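Local coordinates for cytoplasmic export protein 1 (PDB 3VWA), which binds tRNA and works in its nuclear export, probably collecting it from export receptors at the nuclear pore and delivering it to the translation machinery, at residues L128-K133 against R168-I173; E233-R236 against L240-F243; A464-L469 against L501-P506. One frame throughout, in Å; residues are numbered along the deposited sequence.

Contact 1: residues L128-K133 against R168-I173; sequences LGTLSK and RSYYNI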
loop_
_atom_site.group_PDB
_atom_site.type_symbol
_atom_site.label_atom_id
_atom_site.label_comp_id
_atom_site.label_asym_id
_atom_site.label_seq_id
_atom_site.Cartn_x
_atom_site.Cartn_y
_atom_site.Cartn_z
ATOM N N LEU A 128 -18.726 -22.210 22.156
ATOM C CA LEU A 128 -18.079 -20.899 22.178
ATOM C C LEU A 128 -18.997 -19.989 22.924
ATOM O O LEU A 128 -18.603 -19.420 23.929
ATOM C CB LEU A 128 -17.787 -20.367 20.766
ATOM C CG LEU A 128 -16.612 -19.387 20.518
ATOM C CD1 LEU A 128 -16.834 -18.480 19.318
ATOM C CD2 LEU A 128 -16.155 -18.568 21.741
ATOM N N GLY A 129 -20.216 -19.840 22.403
ATOM C CA GLY A 129 -21.302 -19.224 23.118
ATOM C C GLY A 129 -21.392 -17.726 23.066
ATOM O O GLY A 129 -22.454 -17.145 23.389
ATOM N N THR A 130 -20.300 -17.093 22.633
ATOM C CA THR A 130 -20.141 -15.637 22.698
ATOM C C THR A 130 -20.097 -14.950 21.302
ATOM O O THR A 130 -19.751 -13.765 21.213
ATOM C CB THR A 130 -18.812 -15.302 23.395
ATOM O OG1 THR A 130 -17.745 -15.805 22.560
ATOM C CG2 THR A 130 -18.739 -15.903 24.913
ATOM N N LEU A 131 -20.393 -15.681 20.235
ATOM C CA LEU A 131 -20.324 -15.115 18.856
ATOM C C LEU A 131 -21.118 -13.816 18.686
ATOM O O LEU A 131 -22.320 -13.779 18.898
ATOM C CB LEU A 131 -20.853 -16.110 17.826
ATOM C CG LEU A 131 -19.961 -17.187 17.233
ATOM C CD1 LEU A 131 -20.824 -18.272 16.629
ATOM C CD2 LEU A 131 -19.059 -16.640 16.141
ATOM N N SER A 132 -20.447 -12.746 18.291
ATOM C CA SER A 132 -21.117 -11.460 18.191
ATOM C C SER A 132 -20.234 -10.534 17.357
ATOM O O SER A 132 -19.168 -10.924 16.890
ATOM C CB SER A 132 -21.370 -10.892 19.606
ATOM O OG SER A 132 -20.303 -10.075 20.089
ATOM N N LYS A 133 -20.646 -9.290 17.187
ATOM C CA LYS A 133 -19.852 -8.396 16.402
ATOM C C LYS A 133 -18.517 -8.150 17.098
ATOM O O LYS A 133 -17.478 -7.958 16.451
ATOM C CB LYS A 133 -20.628 -7.130 16.114
ATOM C CG LYS A 133 -21.815 -7.393 15.178
ATOM C CD LYS A 133 -22.605 -6.114 14.945
ATOM C CE LYS A 133 -24.087 -6.339 15.176
ATOM N NZ LYS A 133 -24.740 -5.071 15.629
ATOM N N ARG A 168 -26.557 -17.102 30.693
ATOM C CA ARG A 168 -27.419 -16.045 31.205
ATOM C C ARG A 168 -26.621 -14.894 31.867
ATOM O O ARG A 168 -26.827 -13.725 31.559
ATOM C CB ARG A 168 -28.463 -16.629 32.172
ATOM N N SER A 169 -25.677 -15.213 32.744
ATOM C CA SER A 169 -24.963 -14.112 33.422
ATOM C C SER A 169 -24.135 -13.308 32.383
ATOM O O SER A 169 -24.173 -12.065 32.361
ATOM C CB SER A 169 -24.113 -14.642 34.593
ATOM O OG SER A 169 -22.953 -15.320 34.138
ATOM N N TYR A 170 -23.448 -14.028 31.489
ATOM C CA TYR A 170 -22.686 -13.400 30.399
ATOM C C TYR A 170 -23.532 -12.417 29.578
ATOM O O TYR A 170 -23.199 -11.248 29.451
ATOM C CB TYR A 170 -22.062 -14.474 29.500
ATOM C CG TYR A 170 -21.419 -13.903 28.273
ATOM C CD1 TYR A 170 -20.124 -13.383 28.313
ATOM C CD2 TYR A 170 -22.127 -13.819 27.067
ATOM C CE1 TYR A 170 -19.536 -12.827 27.178
ATOM C CE2 TYR A 170 -21.554 -13.254 25.925
ATOM C CZ TYR A 170 -20.261 -12.764 25.985
ATOM O OH TYR A 170 -19.702 -12.216 24.860
ATOM N N TYR A 171 -24.638 -12.899 29.040
ATOM C CA TYR A 171 -25.542 -12.061 28.244
ATOM C C TYR A 171 -26.178 -10.917 29.022
ATOM O O TYR A 171 -26.405 -9.859 28.464
ATOM C CB TYR A 171 -26.590 -12.931 27.537
ATOM C CG TYR A 171 -25.994 -13.536 26.302
ATOM C CD1 TYR A 171 -26.005 -12.840 25.090
ATOM C CD2 TYR A 171 -25.345 -14.752 26.359
ATOM C CE1 TYR A 171 -25.432 -13.381 23.950
ATOM C CE2 TYR A 171 -24.761 -15.309 25.227
ATOM C CZ TYR A 171 -24.809 -14.616 24.036
ATOM O OH TYR A 171 -24.229 -15.155 22.936
ATOM N N ASN A 172 -26.424 -11.126 30.319
ATOM C CA ASN A 172 -26.888 -10.054 31.204
ATOM C C ASN A 172 -25.835 -8.965 31.416
ATOM O O ASN A 172 -26.167 -7.769 31.460
ATOM C CB ASN A 172 -27.341 -10.616 32.558
ATOM N N ILE A 173 -24.573 -9.385 31.561
ATOM C CA ILE A 173 -23.473 -8.451 31.730
ATOM C C ILE A 173 -23.352 -7.639 30.450
ATOM O O ILE A 173 -23.337 -6.413 30.486
ATOM C CB ILE A 173 -22.144 -9.181 32.087
ATOM C CG1 ILE A 173 -22.148 -9.548 33.576
ATOM C CG2 ILE A 173 -20.931 -8.335 31.700
ATOM C CD1 ILE A 173 -21.543 -10.904 33.894
HETATM O O HOH W 1 -24.232 -15.618 20.148
#
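T130, Y170 and Y171 carry most of this contact between a loop and helix 160-174. The methyl CG2 of T130 lies over one face of the Y170 ring. It sits 4.0 Å from the ring centroid and 24° off the normal, a CH-pi contact shifted toward the hydroxyl-bearing rim. CB of T130 also comes within 3.5 Å of Y170 OH. Chi1 of T130 (64°) splits the two branches: CG2 goes to the ring, and OG1 is hydrogen-bonded to the backbone O of G148. Y171 works differently. G129 O lies at the edge of the Y171 ring, near its plane, and accepts a hydrogen bond of 2.7 Å from Y171 OH. The C=O...donor angle is 149°. A water donates to the same Y171 OH at 2.8 Å and to L131 O at 2.9 Å. This links the tyrosine to a second carbonyl of the loop. G129 N, like L128 N, is bonded to D187 at the start of helix 186-198. All this lies in the kinase-like domain. The buried Y171 hydroxyl is used as both donor and acceptor, and the Y170 face supplies apolar cover for the threonine methyl.

Contact 2: residues E233-R236 against L240-F243; sequences ETWR and LINF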
loop_
_atom_site.group_PDB
_atom_site.type_symbol
_atom_site.label_atom_id
_atom_site.label_comp_id
_atom_site.label_asym_id
_atom_site.label_seq_id
_atom_site.Cartn_x
_atom_site.Cartn_y
_atom_site.Cartn_z
ATOM N N GLU A 233 -23.115 -22.544 -5.583
ATOM C CA GLU A 233 -22.479 -21.898 -6.727
ATOM C C GLU A 233 -21.683 -20.670 -6.256
ATOM O O GLU A 233 -20.601 -20.416 -6.752
ATOM C CB GLU A 233 -23.519 -21.560 -7.811
ATOM C CG GLU A 233 -22.979 -20.827 -9.048
ATOM C CD GLU A 233 -21.884 -21.580 -9.842
ATOM O OE1 GLU A 233 -21.068 -20.907 -10.541
ATOM O OE2 GLU A 233 -21.816 -22.838 -9.781
ATOM N N THR A 234 -22.225 -19.940 -5.282
ATOM C CA THR A 234 -21.562 -18.743 -4.728
ATOM C C THR A 234 -20.163 -19.046 -4.213
ATOM O O THR A 234 -19.176 -18.415 -4.606
ATOM C CB THR A 234 -22.408 -18.143 -3.606
ATOM O OG1 THR A 234 -23.651 -17.742 -4.168
ATOM C CG2 THR A 234 -21.717 -16.934 -2.891
ATOM N N TRP A 235 -20.097 -20.040 -3.344
ATOM C CA TRP A 235 -18.852 -20.459 -2.786
ATOM C C TRP A 235 -17.819 -20.810 -3.822
ATOM O O TRP A 235 -16.679 -20.416 -3.682
ATOM C CB TRP A 235 -19.099 -21.600 -1.831
ATOM C CG TRP A 235 -17.891 -22.011 -1.026
ATOM C CD1 TRP A 235 -16.801 -22.759 -1.467
ATOM C CD2 TRP A 235 -17.614 -21.758 0.402
ATOM N NE1 TRP A 235 -15.910 -22.954 -0.467
ATOM C CE2 TRP A 235 -16.313 -22.389 0.674
ATOM C CE3 TRP A 235 -18.262 -21.097 1.415
ATOM C CZ2 TRP A 235 -15.723 -22.369 1.935
ATOM C CZ3 TRP A 235 -17.653 -21.050 2.670
ATOM C CH2 TRP A 235 -16.412 -21.688 2.926
ATOM N N ARG A 236 -18.212 -21.534 -4.869
ATOM C CA ARG A 236 -17.293 -22.131 -5.833
ATOM C C ARG A 236 -16.912 -21.104 -6.879
ATOM O O ARG A 236 -15.891 -21.237 -7.525
ATOM C CB ARG A 236 -17.956 -23.334 -6.536
ATOM C CG ARG A 236 -18.169 -24.589 -5.678
ATOM C CD ARG A 236 -18.628 -25.754 -6.570
ATOM N NE ARG A 236 -18.749 -27.062 -5.898
ATOM C CZ ARG A 236 -19.873 -27.792 -5.868
ATOM N NH1 ARG A 236 -19.907 -28.968 -5.240
ATOM N NH2 ARG A 236 -20.974 -27.349 -6.469
ATOM N N LEU A 240 -11.671 -15.319 -4.720
ATOM C CA LEU A 240 -10.796 -15.025 -3.592
ATOM C C LEU A 240 -10.737 -16.245 -2.655
ATOM O O LEU A 240 -9.723 -16.526 -2.108
ATOM C CB LEU A 240 -11.258 -13.777 -2.842
ATOM C CG LEU A 240 -11.030 -12.459 -3.589
ATOM C CD1 LEU A 240 -11.349 -11.273 -2.691
ATOM C CD2 LEU A 240 -9.608 -12.332 -4.149
ATOM N N ILE A 241 -11.816 -16.998 -2.529
ATOM C CA ILE A 241 -11.771 -18.175 -1.686
ATOM C C ILE A 241 -10.693 -19.163 -2.192
ATOM O O ILE A 241 -9.843 -19.638 -1.414
ATOM C CB ILE A 241 -13.155 -18.831 -1.583
ATOM C CG1 ILE A 241 -14.047 -17.942 -0.720
ATOM C CG2 ILE A 241 -13.043 -20.228 -0.966
ATOM C CD1 ILE A 241 -15.408 -18.526 -0.441
ATOM N N ASN A 242 -10.705 -19.424 -3.503
ATOM C CA ASN A 242 -9.691 -20.283 -4.121
ATOM C C ASN A 242 -8.294 -19.660 -4.067
ATOM O O ASN A 242 -7.309 -20.323 -3.803
ATOM C CB ASN A 242 -10.056 -20.598 -5.577
ATOM C CG ASN A 242 -11.387 -21.351 -5.701
ATOM O OD1 ASN A 242 -12.453 -20.741 -5.856
ATOM N ND2 ASN A 242 -11.331 -22.694 -5.597
ATOM N N PHE A 243 -8.183 -18.382 -4.356
ATOM C CA PHE A 243 -6.851 -17.830 -4.403
ATOM C C PHE A 243 -6.161 -17.850 -3.005
ATOM O O PHE A 243 -4.966 -18.140 -2.878
ATOM C CB PHE A 243 -6.862 -16.474 -5.062
ATOM C CG PHE A 243 -5.556 -15.785 -5.018
ATOM C CD1 PHE A 243 -4.512 -16.205 -5.832
ATOM C CD2 PHE A 243 -5.332 -14.777 -4.095
ATOM C CE1 PHE A 243 -3.300 -15.592 -5.741
ATOM C CE2 PHE A 243 -4.126 -14.131 -4.021
ATOM C CZ PHE A 243 -3.101 -14.544 -4.846
#
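I241 sets its CD1 methyl over one face of the W235 indole. The methyl is 4.1 Å from the centroid of the five-membered ring and 16° off its normal. This is a CH-pi contact, and CD1 stands almost squarely above the pyrrole part. The two side chains cross at about a right angle. Both conformations matter. W235 holds CG anti to its backbone N (chi1 -172°), and chi2 turns the indole so that a face meets the isoleucine. I241 has an extended CG1 branch, with chi2 at -175°, which carries CD1 out to the ring. Its other branch, CG2, reaches W235 NE1 at 4.0 Å. CD1 is also 4.0 Å from W235 O, so the methyl lies against both the ring and the backbone of one residue. R236 and N242 add a small exposed margin. The W235 side chain also touches S114 and L117 of helix 106-122 and L229 of helix 222-231. N238 lies between the short helix 233-237 and helix 239-248, and its OD1 accepts a hydrogen bond from I241 N. Between the two segments themselves the chemistry is apolar: the contact rests on dispersion and CH-pi attraction, with one isoleucine packed on one tryptophan near the surface.

Contact 3: residues A464-L469 against L501-P506; sequences AFTKSL and LTVIAP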
loop_
_atom_site.group_PDB
_atom_site.type_symbol
_atom_site.label_atom_id
_atom_site.label_comp_id
_atom_site.label_asym_id
_atom_site.label_seq_id
_atom_site.Cartn_x
_atom_site.Cartn_y
_atom_site.Cartn_z
ATOM N N ALA A 464 22.254 27.295 -24.662
ATOM C CA ALA A 464 21.342 26.227 -25.032
ATOM C C ALA A 464 20.364 26.696 -26.108
ATOM O O ALA A 464 20.052 25.935 -27.036
ATOM C CB ALA A 464 20.591 25.733 -23.795
ATOM N N PHE A 465 19.867 27.933 -25.986
ATOM C CA PHE A 465 18.925 28.468 -26.981
ATOM C C PHE A 465 19.582 28.762 -28.346
ATOM O O PHE A 465 18.995 28.541 -29.401
ATOM C CB PHE A 465 18.290 29.761 -26.458
ATOM C CG PHE A 465 17.357 29.577 -25.288
ATOM C CD1 PHE A 465 16.467 28.508 -25.228
ATOM C CD2 PHE A 465 17.327 30.512 -24.270
ATOM C CE1 PHE A 465 15.582 28.358 -24.152
ATOM C CE2 PHE A 465 16.442 30.375 -23.221
ATOM C CZ PHE A 465 15.571 29.297 -23.158
ATOM N N THR A 466 20.788 29.289 -28.327
ATOM C CA THR A 466 21.587 29.518 -29.547
ATOM C C THR A 466 21.805 28.205 -30.324
ATOM O O THR A 466 21.568 28.145 -31.542
ATOM C CB THR A 466 22.952 30.090 -29.146
ATOM O OG1 THR A 466 22.770 31.382 -28.547
ATOM C CG2 THR A 466 23.918 30.194 -30.338
ATOM N N LYS A 467 22.220 27.156 -29.598
ATOM C CA LYS A 467 22.346 25.807 -30.174
ATOM C C LYS A 467 21.076 25.303 -30.860
ATOM O O LYS A 467 21.130 24.850 -31.994
ATOM C CB LYS A 467 22.820 24.817 -29.093
ATOM C CG LYS A 467 23.272 23.444 -29.570
ATOM C CD LYS A 467 24.115 23.464 -30.819
ATOM C CE LYS A 467 24.965 22.201 -30.883
ATOM N NZ LYS A 467 25.031 21.693 -32.275
ATOM N N SER A 468 19.941 25.421 -30.193
ATOM C CA SER A 468 18.684 24.875 -30.705
ATOM C C SER A 468 18.192 25.658 -31.928
ATOM O O SER A 468 17.564 25.093 -32.810
ATOM C CB SER A 468 17.558 24.869 -29.649
ATOM O OG SER A 468 18.014 24.233 -28.469
ATOM N N LEU A 469 18.511 26.930 -31.981
ATOM C CA LEU A 469 18.027 27.784 -33.081
ATOM C C LEU A 469 18.868 27.639 -34.334
ATOM O O LEU A 469 18.470 28.140 -35.386
ATOM C CB LEU A 469 17.967 29.252 -32.641
ATOM C CG LEU A 469 16.776 29.586 -31.759
ATOM C CD1 LEU A 469 17.068 30.967 -31.168
ATOM C CD2 LEU A 469 15.448 29.609 -32.520
ATOM N N LEU A 501 19.453 39.690 -26.957
ATOM C CA LEU A 501 18.938 40.233 -28.248
ATOM C C LEU A 501 19.466 39.517 -29.472
ATOM O O LEU A 501 18.690 39.195 -30.351
ATOM C CB LEU A 501 19.201 41.724 -28.420
ATOM C CG LEU A 501 18.607 42.645 -27.353
ATOM C CD1 LEU A 501 18.967 44.076 -27.707
ATOM C CD2 LEU A 501 17.079 42.458 -27.273
ATOM N N THR A 502 20.779 39.274 -29.500
ATOM C CA THR A 502 21.442 38.556 -30.560
ATOM C C THR A 502 21.331 37.025 -30.504
ATOM O O THR A 502 21.723 36.336 -31.457
ATOM C CB THR A 502 22.922 39.004 -30.697
ATOM O OG1 THR A 502 23.562 39.034 -29.414
ATOM C CG2 THR A 502 23.014 40.369 -31.266
ATOM N N VAL A 503 20.831 36.474 -29.389
ATOM C CA VAL A 503 20.365 35.077 -29.361
ATOM C C VAL A 503 18.997 34.979 -30.074
ATOM O O VAL A 503 18.745 34.046 -30.820
ATOM C CB VAL A 503 20.177 34.531 -27.921
ATOM C CG1 VAL A 503 19.474 33.173 -27.998
ATOM C CG2 VAL A 503 21.516 34.448 -27.143
ATOM N N ILE A 504 18.087 35.903 -29.789
ATOM C CA ILE A 504 16.798 35.928 -30.493
ATOM C C ILE A 504 16.896 36.310 -31.941
ATOM O O ILE A 504 16.382 35.600 -32.813
ATOM C CB ILE A 504 15.802 36.860 -29.827
ATOM C CG1 ILE A 504 15.481 36.316 -28.413
ATOM C CG2 ILE A 504 14.522 36.934 -30.671
ATOM C CD1 ILE A 504 14.913 37.312 -27.443
ATOM N N ALA A 505 17.577 37.406 -32.224
ATOM C CA ALA A 505 17.388 38.032 -33.518
ATOM C C ALA A 505 17.605 37.178 -34.785
ATOM O O ALA A 505 16.953 37.403 -35.780
ATOM C CB ALA A 505 18.176 39.357 -33.577
ATOM N N PRO A 506 18.551 36.212 -34.770
ATOM C CA PRO A 506 18.731 35.385 -35.964
ATOM C C PRO A 506 17.473 34.641 -36.450
ATOM O O PRO A 506 17.322 34.352 -37.653
ATOM C CB PRO A 506 19.843 34.409 -35.536
ATOM C CG PRO A 506 20.691 35.264 -34.621
ATOM C CD PRO A 506 19.694 36.116 -33.851
#
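Helices 454-469 and 493-504 come closest at T466 and V503, whose CA atoms are 5.7 Å apart; further on, the CA atoms of L469 and P506 are 8.2 Å apart. This is helix packing within the HEAT-repeat part of the chain, and the second helix belongs to the repeat at 494-530. V503 is the centre of the contact and has the most surface buried. Both its methyl groups lie against T466 OG1, and CG1, anti to the backbone N (chi1 171°), also reaches F465 CB at 3.9 Å. CG2 is the nearer to T466, with OG1 3.6 Å away. CG2 is a methyl, so this is van der Waals contact; the polar need of OG1 is met by a hydrogen bond to A462 O in its own helix. The side chains of T466 and V503 cross at about a right angle. F465 offers its CB to the valine, while its ring leads away to L484 of helix 474-487 and V440 of helix 433-446. I504 faces the other way and packs on L522, F523 and Y526 of helix 513-536. The valine thus meets helix 454-469 and the isoleucine helix 513-536. Within helix 454-469, S468 OG and S468 N both donate to A464 O, from opposite faces of its carbonyl plane. Q428 NE2 is a further donor to that oxygen. At the other end of the contact, L469 CD1 rests 3.5 Å from the backbone oxygen of V503.

From the N terminus, the chain first builds the six-stranded sheet and helices 52-64 and 106-122 of the kinase-like domain. Contact 1 then closes a loop of 34 residues and ties the segment after strand 126-127 to helix 160-174. Contact 2 follows about 60 residues later. It closes a turn of three residues between two consecutive helices, and its centre is about 31 Å from that of contact 1. Contact 3 comes much later, in the HEAT-repeat region, where it joins helices 454-469 and 493-504 across 31 residues. The three loops are in series; none nests or crosses. Contact 3 lies across the chain's centre from the other two, with centres about 84 Å from contact 1 and 67 Å from contact 2.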